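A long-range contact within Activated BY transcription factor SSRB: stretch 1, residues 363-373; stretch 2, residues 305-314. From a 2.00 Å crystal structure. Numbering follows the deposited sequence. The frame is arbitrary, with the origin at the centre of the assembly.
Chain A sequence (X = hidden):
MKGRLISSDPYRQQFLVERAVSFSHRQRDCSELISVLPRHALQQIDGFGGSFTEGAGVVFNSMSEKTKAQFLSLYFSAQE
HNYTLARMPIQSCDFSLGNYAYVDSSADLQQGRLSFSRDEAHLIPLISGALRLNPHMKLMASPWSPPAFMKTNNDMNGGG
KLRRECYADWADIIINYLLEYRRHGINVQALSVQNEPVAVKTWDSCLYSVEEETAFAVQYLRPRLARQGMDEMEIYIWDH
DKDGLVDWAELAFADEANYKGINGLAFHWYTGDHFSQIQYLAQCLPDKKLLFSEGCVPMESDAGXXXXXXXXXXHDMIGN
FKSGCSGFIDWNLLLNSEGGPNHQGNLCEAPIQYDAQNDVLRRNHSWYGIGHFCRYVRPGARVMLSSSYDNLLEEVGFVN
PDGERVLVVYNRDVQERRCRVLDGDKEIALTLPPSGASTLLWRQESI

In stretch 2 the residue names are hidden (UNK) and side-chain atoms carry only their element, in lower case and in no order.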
ATOM      1  N   ARG A 363      -8.358  31.483   0.634  1.00 22.41           N
ATOM      2  CA  ARG A 363      -7.612  30.229   0.682  1.00 21.53           C
ATOM      3  C   ARG A 363      -8.533  29.074   1.063  1.00 21.33           C
ATOM      4  O   ARG A 363      -9.102  29.057   2.158  1.00 21.49           O
ATOM      5  CB  ARG A 363      -6.470  30.322   1.698  1.00 23.31           C
ATOM      6  CG  ARG A 363      -5.250  31.073   1.195  1.00 25.13           C
ATOM      7  CD  ARG A 363      -4.217  31.227   2.289  1.00 26.09           C
ATOM      8  NE  ARG A 363      -4.681  32.132   3.335  1.00 27.09           N
ATOM      9  CZ  ARG A 363      -4.031  32.353   4.472  1.00 29.22           C
ATOM     10  NH1 ARG A 363      -2.884  31.731   4.713  1.00 27.85           N
ATOM     11  NH2 ARG A 363      -4.528  33.196   5.369  1.00 29.26           N
ATOM     12  N   ASN A 364      -8.677  28.113   0.156  1.00 18.54           N
ATOM     13  CA  ASN A 364      -9.528  26.956   0.404  1.00 17.26           C
ATOM     14  C   ASN A 364      -8.805  25.908   1.245  1.00 15.94           C
ATOM     15  O   ASN A 364      -7.594  25.995   1.445  1.00 15.73           O
ATOM     16  CB  ASN A 364      -9.983  26.355  -0.928  1.00 17.86           C
ATOM     17  CG  ASN A 364     -10.934  27.270  -1.676  1.00 20.14           C
ATOM     18  OD1 ASN A 364     -11.959  27.683  -1.133  1.00 18.71           O
ATOM     19  ND2 ASN A 364     -10.600  27.596  -2.923  1.00 18.76           N
ATOM     20  N   HIS A 365      -9.547  24.919   1.739  1.00 15.67           N
ATOM     21  CA  HIS A 365      -8.955  23.867   2.562  1.00 15.04           C
ATOM     22  C   HIS A 365      -7.755  23.212   1.878  1.00 15.64           C
ATOM     23  O   HIS A 365      -6.758  22.892   2.528  1.00 15.20           O
ATOM     24  CB  HIS A 365      -9.998  22.788   2.893  1.00 15.23           C
ATOM     25  CG  HIS A 365     -10.921  23.152   4.019  1.00 17.25           C
ATOM     26  ND1 HIS A 365     -11.362  24.439   4.238  1.00 17.04           N
ATOM     27  CD2 HIS A 365     -11.517  22.386   4.964  1.00 18.50           C
ATOM     28  CE1 HIS A 365     -12.191  24.450   5.267  1.00 17.88           C
ATOM     29  NE2 HIS A 365     -12.303  23.217   5.726  1.00 17.28           N
ATOM     30  N   SER A 366      -7.856  23.007   0.570  1.00 14.01           N
ATOM     31  CA  SER A 366      -6.779  22.373  -0.186  1.00 15.56           C
ATOM     32  C   SER A 366      -5.440  23.094  -0.035  1.00 14.29           C
ATOM     33  O   SER A 366      -4.392  22.455  -0.012  1.00 16.12           O
ATOM     34  CB  SER A 366      -7.159  22.284  -1.666  1.00 15.88           C
ATOM     35  OG  SER A 366      -7.406  23.572  -2.198  1.00 14.44           O
ATOM     36  N   TRP A 367      -5.468  24.418   0.079  1.00 15.68           N
ATOM     37  CA  TRP A 367      -4.227  25.175   0.234  1.00 16.11           C
ATOM     38  C   TRP A 367      -3.506  24.724   1.505  1.00 16.86           C
ATOM     39  O   TRP A 367      -2.295  24.514   1.494  1.00 15.79           O
ATOM     40  CB  TRP A 367      -4.512  26.681   0.311  1.00 16.70           C
ATOM     41  CG  TRP A 367      -3.266  27.533   0.263  1.00 17.98           C
ATOM     42  CD1 TRP A 367      -2.577  27.916  -0.853  1.00 19.01           C
ATOM     43  CD2 TRP A 367      -2.554  28.082   1.382  1.00 18.68           C
ATOM     44  NE1 TRP A 367      -1.477  28.671  -0.501  1.00 19.26           N
ATOM     45  CE2 TRP A 367      -1.439  28.786   0.866  1.00 19.86           C
ATOM     46  CE3 TRP A 367      -2.747  28.046   2.770  1.00 20.15           C
ATOM     47  CZ2 TRP A 367      -0.520  29.448   1.692  1.00 19.52           C
ATOM     48  CZ3 TRP A 367      -1.833  28.704   3.592  1.00 20.66           C
ATOM     49  CH2 TRP A 367      -0.733  29.396   3.047  1.00 20.76           C
ATOM     50  N   TYR A 368      -4.251  24.567   2.597  1.00 17.47           N
ATOM     51  CA  TYR A 368      -3.654  24.134   3.859  1.00 17.87           C
ATOM     52  C   TYR A 368      -3.246  22.666   3.797  1.00 17.57           C
ATOM     53  O   TYR A 368      -2.247  22.272   4.393  1.00 17.40           O
ATOM     54  CB  TYR A 368      -4.618  24.355   5.030  1.00 18.47           C
ATOM     55  CG  TYR A 368      -5.027  25.797   5.200  1.00 19.60           C
ATOM     56  CD1 TYR A 368      -6.213  26.275   4.645  1.00 18.34           C
ATOM     57  CD2 TYR A 368      -4.203  26.697   5.877  1.00 19.31           C
ATOM     58  CE1 TYR A 368      -6.570  27.615   4.758  1.00 21.00           C
ATOM     59  CE2 TYR A 368      -4.550  28.041   5.994  1.00 20.72           C
ATOM     60  CZ  TYR A 368      -5.732  28.493   5.431  1.00 21.02           C
ATOM     61  OH  TYR A 368      -6.068  29.823   5.524  1.00 21.75           O
ATOM     62  N   GLY A 369      -4.020  21.865   3.066  1.00 18.17           N
ATOM     63  CA  GLY A 369      -3.700  20.455   2.925  1.00 16.00           C
ATOM     64  C   GLY A 369      -2.360  20.285   2.232  1.00 15.45           C
ATOM     65  O   GLY A 369      -1.509  19.523   2.683  1.00 16.38           O
ATOM     66  N   ILE A 370      -2.174  20.991   1.123  1.00 15.24           N
ATOM     67  CA  ILE A 370      -0.916  20.925   0.386  1.00 15.82           C
ATOM     68  C   ILE A 370       0.196  21.420   1.311  1.00 16.81           C
ATOM     69  O   ILE A 370       1.307  20.896   1.301  1.00 16.58           O
ATOM     70  CB  ILE A 370      -0.972  21.818  -0.871  1.00 16.09           C
ATOM     71  CG1 ILE A 370      -2.016  21.266  -1.848  1.00 15.39           C
ATOM     72  CG2 ILE A 370       0.394  21.892  -1.531  1.00 14.95           C
ATOM     73  CD1 ILE A 370      -2.276  22.173  -3.039  1.00 17.02           C
ATOM     74  N   GLY A 371      -0.132  22.422   2.121  1.00 17.10           N
ATOM     75  CA  GLY A 371       0.830  22.999   3.044  1.00 17.79           C
ATOM     76  C   GLY A 371       1.467  22.039   4.033  1.00 18.71           C
ATOM     77  O   GLY A 371       2.628  22.217   4.403  1.00 19.49           O
ATOM     78  N   HIS A 372       0.722  21.030   4.477  1.00 17.62           N
ATOM     79  CA  HIS A 372       1.278  20.067   5.420  1.00 17.08           C
ATOM     80  C   HIS A 372       2.495  19.378   4.818  1.00 17.48           C
ATOM     81  O   HIS A 372       3.321  18.819   5.545  1.00 18.20           O
ATOM     82  CB  HIS A 372       0.214  19.044   5.836  1.00 16.17           C
ATOM     83  CG  HIS A 372      -0.588  19.473   7.025  1.00 14.72           C
ATOM     84  ND1 HIS A 372      -0.130  19.332   8.320  1.00 16.25           N
ATOM     85  CD2 HIS A 372      -1.778  20.113   7.115  1.00 16.42           C
ATOM     86  CE1 HIS A 372      -1.003  19.870   9.154  1.00 13.80           C
ATOM     87  NE2 HIS A 372      -2.011  20.352   8.450  1.00 16.44           N
ATOM     88  N   PHE A 373       2.598  19.430   3.491  1.00 16.38           N
ATOM     89  CA  PHE A 373       3.726  18.845   2.768  1.00 16.51           C
ATOM     90  C   PHE A 373       4.762  19.888   2.318  1.00 17.86           C
ATOM     91  O   PHE A 373       5.902  19.906   2.784  1.00 17.24           O
ATOM     92  CB  PHE A 373       3.270  18.129   1.491  1.00 16.68           C
ATOM     93  CG  PHE A 373       2.693  16.761   1.709  1.00 15.23           C
ATOM     94  CD1 PHE A 373       1.350  16.601   2.024  1.00 16.27           C
ATOM     95  CD2 PHE A 373       3.487  15.628   1.556  1.00 16.29           C
ATOM     96  CE1 PHE A 373       0.800  15.325   2.180  1.00 15.72           C
ATOM     97  CE2 PHE A 373       2.946  14.349   1.710  1.00 15.59           C
ATOM     98  CZ  PHE A 373       1.601  14.201   2.021  1.00 15.59           C
ATOM     99  N   UNK A 305     -18.378  20.123   1.040  1.00 20.43           N
ATOM    100  CA  UNK A 305     -17.429  20.306  -0.058  1.00 20.57           C
ATOM    101  C   UNK A 305     -15.978  20.557   0.359  1.00 18.58           C
ATOM    102  O   UNK A 305     -15.070  19.884  -0.129  1.00 16.98           O
ATOM    103  o   UNK A 305     -18.087  22.641  -0.293  1.00 27.30           O
ATOM    104  c   UNK A 305     -17.900  21.426  -0.992  1.00 21.87           C
ATOM    105  N   UNK A 306     -15.744  21.514   1.253  1.00 17.58           N
ATOM    106  CA  UNK A 306     -14.375  21.794   1.667  1.00 17.46           C
ATOM    107  C   UNK A 306     -13.683  20.595   2.314  1.00 17.86           C
ATOM    108  O   UNK A 306     -12.506  20.339   2.048  1.00 16.89           O
ATOM    109  c   UNK A 306     -14.326  23.001   2.605  1.00 17.73           C
ATOM    110  o   UNK A 306     -14.090  24.608  -0.461  1.00 23.18           O
ATOM    111  c   UNK A 306     -14.545  24.328   1.885  1.00 18.02           C
ATOM    112  n   UNK A 306     -12.323  24.464   0.922  1.00 16.72           N
ATOM    113  c   UNK A 306     -13.628  24.483   0.678  1.00 21.59           C
ATOM    114  N   UNK A 307     -14.405  19.861   3.156  1.00 17.06           N
ATOM    115  CA  UNK A 307     -13.826  18.693   3.808  1.00 18.43           C
ATOM    116  C   UNK A 307     -13.504  17.615   2.776  1.00 18.47           C
ATOM    117  O   UNK A 307     -12.467  16.954   2.873  1.00 18.67           O
ATOM    118  c   UNK A 307     -14.779  18.112   4.888  1.00 20.77           C
ATOM    119  c   UNK A 307     -13.256  18.830   6.827  1.00 26.40           C
ATOM    120  c   UNK A 307     -14.460  16.645   5.149  1.00 24.27           C
ATOM    121  c   UNK A 307     -14.642  18.921   6.180  1.00 24.17           C
ATOM    122  N   UNK A 308     -14.386  17.438   1.792  1.00 17.03           N
ATOM    123  CA  UNK A 308     -14.154  16.440   0.748  1.00 16.24           C
ATOM    124  C   UNK A 308     -12.922  16.794  -0.078  1.00 15.73           C
ATOM    125  O   UNK A 308     -12.154  15.915  -0.463  1.00 15.05           O
ATOM    126  c   UNK A 308     -16.606  15.672   0.390  1.00 17.19           C
ATOM    127  n   UNK A 308     -18.924  17.998  -2.512  1.00 21.16           N
ATOM    128  n   UNK A 308     -19.425  17.126  -0.459  1.00 19.29           N
ATOM    129  c   UNK A 308     -17.484  15.127  -0.733  1.00 18.61           C
ATOM    130  c   UNK A 308     -18.712  17.090  -1.573  1.00 19.37           C
ATOM    131  n   UNK A 308     -17.788  16.151  -1.731  1.00 18.75           N
ATOM    132  c   UNK A 308     -15.355  16.327  -0.200  1.00 16.82           C
ATOM    133  N   UNK A 309     -12.748  18.082  -0.363  1.00 14.35           N
ATOM    134  CA  UNK A 309     -11.603  18.540  -1.147  1.00 15.25           C
ATOM    135  C   UNK A 309     -10.317  18.344  -0.352  1.00 14.85           C
ATOM    136  O   UNK A 309      -9.278  17.972  -0.900  1.00 14.21           O
ATOM    137  c   UNK A 309     -14.460  21.413  -3.553  1.00 17.67           C
ATOM    138  n   UNK A 309     -14.779  20.137  -3.665  1.00 16.64           N
ATOM    139  n   UNK A 309     -13.378  21.508  -2.799  1.00 16.77           N
ATOM    140  c   UNK A 309     -12.983  20.248  -2.406  1.00 15.68           C
ATOM    141  c   UNK A 309     -13.871  19.386  -2.958  1.00 14.06           C
ATOM    142  c   UNK A 309     -11.793  20.007  -1.529  1.00 14.67           C
ATOM    143  N   UNK A 310     -10.408  18.598   0.948  1.00 14.27           N
ATOM    144  CA  UNK A 310      -9.297  18.433   1.878  1.00 14.38           C
ATOM    145  C   UNK A 310      -8.858  16.973   1.803  1.00 14.68           C
ATOM    146  O   UNK A 310      -7.672  16.670   1.637  1.00 14.94           O
ATOM    147  c   UNK A 310      -7.179  20.256   4.729  1.00 17.26           C
ATOM    148  c   UNK A 310      -7.881  19.089   5.064  1.00 16.25           C
ATOM    149  c   UNK A 310      -7.511  18.382   6.231  1.00 16.61           C
ATOM    150  c   UNK A 310      -8.975  18.377   4.466  1.00 15.15           C
ATOM    151  c   UNK A 310      -9.206  17.291   5.269  1.00 14.55           C
ATOM    152  c   UNK A 310      -5.798  19.954   6.721  1.00 17.76           C
ATOM    153  n   UNK A 310      -8.336  17.292   6.331  1.00 15.21           N
ATOM    154  c   UNK A 310      -6.141  20.680   5.565  1.00 18.14           C
ATOM    155  c   UNK A 310      -9.797  18.810   3.283  1.00 13.37           C
ATOM    156  c   UNK A 310      -6.468  18.807   7.070  1.00 17.67           C
ATOM    157  N   UNK A 311      -9.828  16.071   1.895  1.00 14.86           N
ATOM    158  CA  UNK A 311      -9.551  14.642   1.819  1.00 14.93           C
ATOM    159  C   UNK A 311      -8.928  14.234   0.490  1.00 14.25           C
ATOM    160  O   UNK A 311      -7.949  13.498   0.460  1.00 14.56           O
ATOM    161  c   UNK A 311     -10.969  11.651   0.593  1.00 17.96           C
ATOM    162  c   UNK A 311      -9.951  10.307   1.996  1.00 19.83           C
ATOM    163  c   UNK A 311     -10.830  13.827   2.001  1.00 15.55           C
ATOM    164  n   UNK A 311     -10.021  11.503   2.557  1.00 17.00           N
ATOM    165  n   UNK A 311     -10.518  10.370   0.805  1.00 18.09           N
ATOM    166  c   UNK A 311     -10.654  12.374   1.695  1.00 16.89           C
ATOM    167  N   UNK A 312      -9.513  14.692  -0.613  1.00 14.31           N
ATOM    168  CA  UNK A 312      -9.000  14.326  -1.931  1.00 13.55           C
ATOM    169  C   UNK A 312      -7.517  14.646  -2.094  1.00 14.47           C
ATOM    170  O   UNK A 312      -6.746  13.798  -2.542  1.00 13.27           O
ATOM    171  c   UNK A 312      -9.225  14.720  -4.422  1.00 15.26           C
ATOM    172  o   UNK A 312     -11.167  14.530  -3.004  1.00 15.20           O
ATOM    173  c   UNK A 312      -9.817  15.014  -3.049  1.00 15.25           C
ATOM    174  N   UNK A 313      -7.115  15.857  -1.717  1.00 12.96           N
ATOM    175  CA  UNK A 313      -5.716  16.247  -1.843  1.00 14.60           C
ATOM    176  C   UNK A 313      -4.796  15.441  -0.932  1.00 15.22           C
ATOM    177  O   UNK A 313      -3.799  14.877  -1.390  1.00 15.62           O
ATOM    178  c   UNK A 313      -6.014  20.227  -5.048  1.00 15.58           C
ATOM    179  c   UNK A 313      -4.747  19.848  -4.635  1.00 16.39           C
ATOM    180  c   UNK A 313      -6.980  19.032  -3.189  1.00 13.79           C
ATOM    181  c   UNK A 313      -7.137  19.827  -4.333  1.00 14.54           C
ATOM    182  o   UNK A 313      -6.145  20.995  -6.180  1.00 15.41           O
ATOM    183  c   UNK A 313      -4.603  19.062  -3.493  1.00 14.87           C
ATOM    184  c   UNK A 313      -5.537  17.744  -1.546  1.00 14.85           C
ATOM    185  c   UNK A 313      -5.711  18.639  -2.756  1.00 14.93           C
ATOM    186  N   UNK A 314      -5.123  15.386   0.356  1.00 13.55           N
ATOM    187  CA  UNK A 314      -4.283  14.655   1.303  1.00 13.84           C
ATOM    188  C   UNK A 314      -4.202  13.161   1.011  1.00 13.41           C
ATOM    189  O   UNK A 314      -3.121  12.577   1.045  1.00 13.63           O
ATOM    190  c   UNK A 314      -4.778  14.875   2.736  1.00 13.93           C
ATOM    191  c   UNK A 314      -3.026  16.501   3.484  1.00 17.47           C
ATOM    192  c   UNK A 314      -5.251  16.408   4.646  1.00 17.00           C
ATOM    193  c   UNK A 314      -4.528  16.272   3.312  1.00 17.59           C
TER

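Position 305 carries one carbon and then one oxygen, without a fork. It lies out of reach of stretch 1. This is S305.

Position 306 has three carbons in a row, the third bearing one oxygen and one nitrogen. The first carbon lies over the H365 ring. A carboxamide on a two-carbon arm makes the residue Q306. Its CB sits 3.5 Å from the centroid of the H365 ring, almost exactly on the ring normal, a CH-pi contact over the face. The amide is probably turned over in the model, so its polar contacts are left open.

Position 307 has four carbons, forked at the first, with one arm two carbons long. The end of the longer arm comes near H365. This is I307. Its CA-to-CB bond points away from stretch 1, but CD1 comes within 4.4 Å of H365 CD2.

Position 308 runs through three carbons and a nitrogen to a carbon bearing two more nitrogens. It does not reach stretch 1. The guanidinium identifies R308, which touches a crystal neighbour.

Position 309 has one carbon and a five-membered ring of three carbons and two nitrogens. It starts toward stretch 1, but its end leads away. This is H309. Both ring nitrogens are hydrogen-bonded elsewhere in the structure.

Position 310 has one carbon and fused five- and six-membered rings holding eight carbons and one nitrogen. The six-membered ring packs against Y368 and G369 and meets H365 O at its edge. Only an indole fits: W310. Its CZ3 is 3.5 Å from G369 N and 4.0 Å from Y368 CB. H365 O is 3.5 Å from CE3.

Position 311 again has one carbon and a ring of three carbons and two nitrogens. It is out of reach. This is H311.

Position 312 has one carbon carrying an oxygen and a carbon. It is also out of reach. This is T312.

Position 313 has one carbon and a six-carbon ring bearing an oxygen. S366 lies over one ring face, and the end of I370 touches the ring. This is Y313. S366 CB is 3.9 Å from the ring centroid, and I370 CD1 is 3.7 Å from CE2.

Position 314 has four carbons, forked at the second. One branch end lies near G369 O and F373. This is L314. Its CD2 is 3.5 Å from G369 O and 4.2 Å from F373 CE1.

The two helices run in broadly the same direction, 27° apart, with axes 8.4 Å apart at closest approach. S366 and W310 mark the tightest backbone approach, with their CA atoms 5.1 Å apart. G369 has no side chain, and W310 and L314 pack against its backbone. No clear hydrogen bond crosses the contact. It rests mainly on packing, with 617 Å² buried in total.

Stretch 2, residues 305-314: SQIRHWHTYL
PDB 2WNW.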